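Local coordinates for cobalamin biosynthesis protein CobN (Mycobacterium tuberculosis, PDB 7C6O) that serves as the large, catalytic subunit of cobaltochelatase, which inserts cobalt into the corrin ring during cobalamin biosynthesis, at residues P878-S884 against R1053-K1059. Sequence-based numbering, arbitrary orientation.
Sequences PRSVGLS and RIAVAAK
G882 is held through both its N and its O by the neighbouring parallel strand: its N donates to V1056 O at 2.8 Å, and its O accepts from A1058 N at 2.7 Å. The strand axes run 4.7 Å apart and are inclined at 28° to each other. The ladder frays toward S884, whose N reaches A1058 O only weakly, while water bridges that same carbonyl to S884 OG. At the start, S880 O takes a 2.9 Å bond from A1055 N, tilted from the carbonyl plane, and a weaker one from V1056 N.

With no side chain on G882, I1054 CD1 can come within 4.1 Å of G882 CA. Along the face shared by V881, L883, V1056 and A1058, P878 CB meets V1056 CG2, and L883 CD1 packs 3.9 Å from A1058 CB; helices 853-874 and 896-905 cover this face. R879, its CG between backbone N and carbonyl carbon (chi1 61°) and its chain then extended to NE, sets one guanidinium face against A1055 CB, which lies toward its rim, with NE 2.9 Å from R1053 O.

Backbone bonding thus joins two neighbouring inner strands of a mixed sheet layered by helices, alternate groups of 880-884 bonding across the pair and others to strand 935-940, its margins bridged by water.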
ATOM      1  N   PRO A 878      -9.300 -11.901  28.469  1.00 21.66           N
ATOM      2  CA  PRO A 878      -9.157 -12.873  27.382  1.00 19.71           C
ATOM      3  C   PRO A 878      -7.749 -13.449  27.378  1.00 20.28           C
ATOM      4  O   PRO A 878      -6.764 -12.728  27.553  1.00 22.77           O
ATOM      5  CB  PRO A 878      -9.431 -12.042  26.123  1.00 21.51           C
ATOM      6  CG  PRO A 878      -8.988 -10.667  26.499  1.00 19.92           C
ATOM      7  CD  PRO A 878      -9.308 -10.512  27.972  1.00 18.52           C
ATOM      8  N   ARG A 879      -7.662 -14.768  27.195  1.00 19.59           N
ATOM      9  CA  ARG A 879      -6.355 -15.419  27.189  1.00 20.19           C
ATOM     10  C   ARG A 879      -5.542 -15.028  25.962  1.00 21.45           C
ATOM     11  O   ARG A 879      -4.311 -14.927  26.040  1.00 18.47           O
ATOM     12  CB  ARG A 879      -6.522 -16.937  27.252  1.00 24.95           C
ATOM     13  CG  ARG A 879      -7.285 -17.520  26.073  0.43 30.03           C
ATOM     14  CD  ARG A 879      -7.620 -18.989  26.265  0.93 35.58           C
ATOM     15  NE  ARG A 879      -8.552 -19.455  25.241  0.78 37.58           N
ATOM     16  CZ  ARG A 879      -9.869 -19.281  25.300  0.48 38.98           C
ATOM     17  NH1 ARG A 879     -10.410 -18.652  26.333  0.29 39.62           N
ATOM     18  NH2 ARG A 879     -10.648 -19.734  24.325  1.00 39.87           N
ATOM     19  N   SER A 880      -6.209 -14.795  24.834  1.00 19.31           N
ATOM     20  CA  SER A 880      -5.531 -14.476  23.589  1.00 20.03           C
ATOM     21  C   SER A 880      -6.456 -13.662  22.699  1.00 17.40           C
ATOM     22  O   SER A 880      -7.665 -13.910  22.650  1.00 15.68           O
ATOM     23  CB  SER A 880      -5.079 -15.745  22.856  1.00 22.19           C
ATOM     24  OG  SER A 880      -4.465 -15.421  21.622  1.00 23.79           O
ATOM     25  N   VAL A 881      -5.876 -12.692  22.000  1.00 15.97           N
ATOM     26  CA  VAL A 881      -6.579 -11.881  21.015  1.00 16.27           C
ATOM     27  C   VAL A 881      -6.022 -12.223  19.642  1.00 14.68           C
ATOM     28  O   VAL A 881      -4.802 -12.253  19.452  1.00 17.33           O
ATOM     29  CB  VAL A 881      -6.422 -10.377  21.306  1.00 17.38           C
ATOM     30  CG1 VAL A 881      -7.015  -9.549  20.176  1.00 14.39           C
ATOM     31  CG2 VAL A 881      -7.066 -10.021  22.643  1.00 17.22           C
ATOM     32  N   GLY A 882      -6.914 -12.497  18.692  1.00 14.05           N
ATOM     33  CA  GLY A 882      -6.534 -12.634  17.298  1.00 13.21           C
ATOM     34  C   GLY A 882      -6.854 -11.345  16.566  1.00 14.43           C
ATOM     35  O   GLY A 882      -7.970 -10.830  16.658  1.00 15.08           O
ATOM     36  N   LEU A 883      -5.859 -10.820  15.852  1.00 12.89           N
ATOM     37  CA  LEU A 883      -5.996  -9.535  15.178  1.00 14.02           C
ATOM     38  C   LEU A 883      -5.532  -9.652  13.735  1.00 16.92           C
ATOM     39  O   LEU A 883      -4.445 -10.173  13.467  1.00 17.65           O
ATOM     40  CB  LEU A 883      -5.195  -8.446  15.897  1.00 14.52           C
ATOM     41  CG  LEU A 883      -5.300  -7.032  15.317  1.00 11.10           C
ATOM     42  CD1 LEU A 883      -6.699  -6.462  15.544  1.00 12.32           C
ATOM     43  CD2 LEU A 883      -4.235  -6.114  15.911  1.00 12.48           C
ATOM     44  N   SER A 884      -6.354  -9.159  12.810  1.00 13.88           N
ATOM     45  CA  SER A 884      -5.979  -9.076  11.406  1.00 11.37           C
ATOM     46  C   SER A 884      -5.410  -7.693  11.122  1.00 12.82           C
ATOM     47  O   SER A 884      -6.006  -6.680  11.500  1.00 12.48           O
ATOM     48  CB  SER A 884      -7.181  -9.361  10.506  1.00 12.34           C
ATOM     49  OG  SER A 884      -7.620 -10.699  10.656  1.00 15.45           O
ATOM     50  N   ARG A1053      -6.719 -21.061  20.853  1.00 19.65           N
ATOM     51  CA  ARG A1053      -6.680 -20.244  22.058  1.00 21.45           C
ATOM     52  C   ARG A1053      -7.319 -18.874  21.884  1.00 19.18           C
ATOM     53  O   ARG A1053      -7.497 -18.167  22.882  1.00 16.14           O
ATOM     54  CB  ARG A1053      -5.233 -20.057  22.526  1.00 19.99           C
ATOM     55  CG  ARG A1053      -4.542 -21.338  22.950  1.00 23.59           C
ATOM     56  CD  ARG A1053      -3.235 -21.031  23.658  1.00 25.39           C
ATOM     57  NE  ARG A1053      -2.568 -22.238  24.137  1.00 30.70           N
ATOM     58  CZ  ARG A1053      -1.509 -22.786  23.552  1.00 32.42           C
ATOM     59  NH1 ARG A1053      -0.988 -22.233  22.465  1.00 28.48           N
ATOM     60  NH2 ARG A1053      -0.966 -23.884  24.060  1.00 36.10           N
ATOM     61  N   ILE A1054      -7.657 -18.479  20.656  1.00 16.15           N
ATOM     62  CA  ILE A1054      -8.176 -17.135  20.421  1.00 16.46           C
ATOM     63  C   ILE A1054      -9.507 -16.969  21.136  1.00 17.07           C
ATOM     64  O   ILE A1054     -10.475 -17.689  20.860  1.00 17.83           O
ATOM     65  CB  ILE A1054      -8.311 -16.860  18.920  1.00 14.15           C
ATOM     66  CG1 ILE A1054      -6.931 -16.830  18.261  1.00 14.89           C
ATOM     67  CG2 ILE A1054      -9.059 -15.547  18.692  1.00 13.56           C
ATOM     68  CD1 ILE A1054      -6.981 -16.675  16.750  1.00 15.74           C
ATOM     69  N   ALA A1055      -9.560 -16.014  22.064  1.00 17.37           N
ATOM     70  CA  ALA A1055     -10.789 -15.702  22.780  1.00 17.81           C
ATOM     71  C   ALA A1055     -11.575 -14.576  22.123  1.00 19.34           C
ATOM     72  O   ALA A1055     -12.811 -14.566  22.200  1.00 18.65           O
ATOM     73  CB  ALA A1055     -10.472 -15.330  24.232  1.00 18.18           C
ATOM     74  N   VAL A1056     -10.887 -13.628  21.489  1.00 17.71           N
ATOM     75  CA  VAL A1056     -11.514 -12.518  20.778  1.00 17.29           C
ATOM     76  C   VAL A1056     -10.866 -12.408  19.408  1.00 16.37           C
ATOM     77  O   VAL A1056      -9.645 -12.239  19.313  1.00 16.03           O
ATOM     78  CB  VAL A1056     -11.361 -11.179  21.518  1.00 23.56           C
ATOM     79  CG1 VAL A1056     -12.423 -10.200  21.048  1.00 27.85           C
ATOM     80  CG2 VAL A1056     -11.397 -11.364  23.013  1.00 26.94           C
ATOM     81  N   ALA A1057     -11.676 -12.470  18.355  1.00 13.75           N
ATOM     82  CA  ALA A1057     -11.210 -12.170  17.006  1.00 17.43           C
ATOM     83  C   ALA A1057     -11.530 -10.711  16.704  1.00 16.51           C
ATOM     84  O   ALA A1057     -12.701 -10.320  16.692  1.00 14.81           O
ATOM     85  CB  ALA A1057     -11.859 -13.100  15.982  1.00 17.15           C
ATOM     86  N   ALA A1058     -10.497  -9.907  16.470  1.00 15.68           N
ATOM     87  CA  ALA A1058     -10.661  -8.467  16.353  1.00 15.69           C
ATOM     88  C   ALA A1058     -10.230  -7.974  14.978  1.00 15.31           C
ATOM     89  O   ALA A1058      -9.299  -8.505  14.368  1.00 14.72           O
ATOM     90  CB  ALA A1058      -9.863  -7.730  17.437  1.00 14.83           C
ATOM     91  N   LYS A1059     -10.933  -6.951  14.500  1.00 14.51           N
ATOM     92  CA  LYS A1059     -10.561  -6.210  13.304  1.00 12.25           C
ATOM     93  C   LYS A1059     -10.886  -4.748  13.553  1.00 11.17           C
ATOM     94  O   LYS A1059     -11.916  -4.433  14.153  1.00 11.66           O
ATOM     95  CB  LYS A1059     -11.304  -6.708  12.057  1.00 12.16           C
ATOM     96  CG  LYS A1059     -10.932  -5.960  10.779  1.00 14.13           C
ATOM     97  CD  LYS A1059      -9.475  -6.201  10.419  1.00 13.02           C
ATOM     98  CE  LYS A1059      -9.040  -5.387   9.206  1.00 15.50           C
ATOM     99  NZ  LYS A1059      -8.765  -3.950   9.515  1.00 15.39           N
TER
HETATM  100  O   HOH W   1     -10.968 -20.277  21.196  1.00 27.20           O
HETATM  101  O   HOH W   2      -9.400 -10.797  12.753  1.00 15.42           O
HETATM  102  O   HOH W   3      -7.157  -4.378  12.387  1.00 15.60           O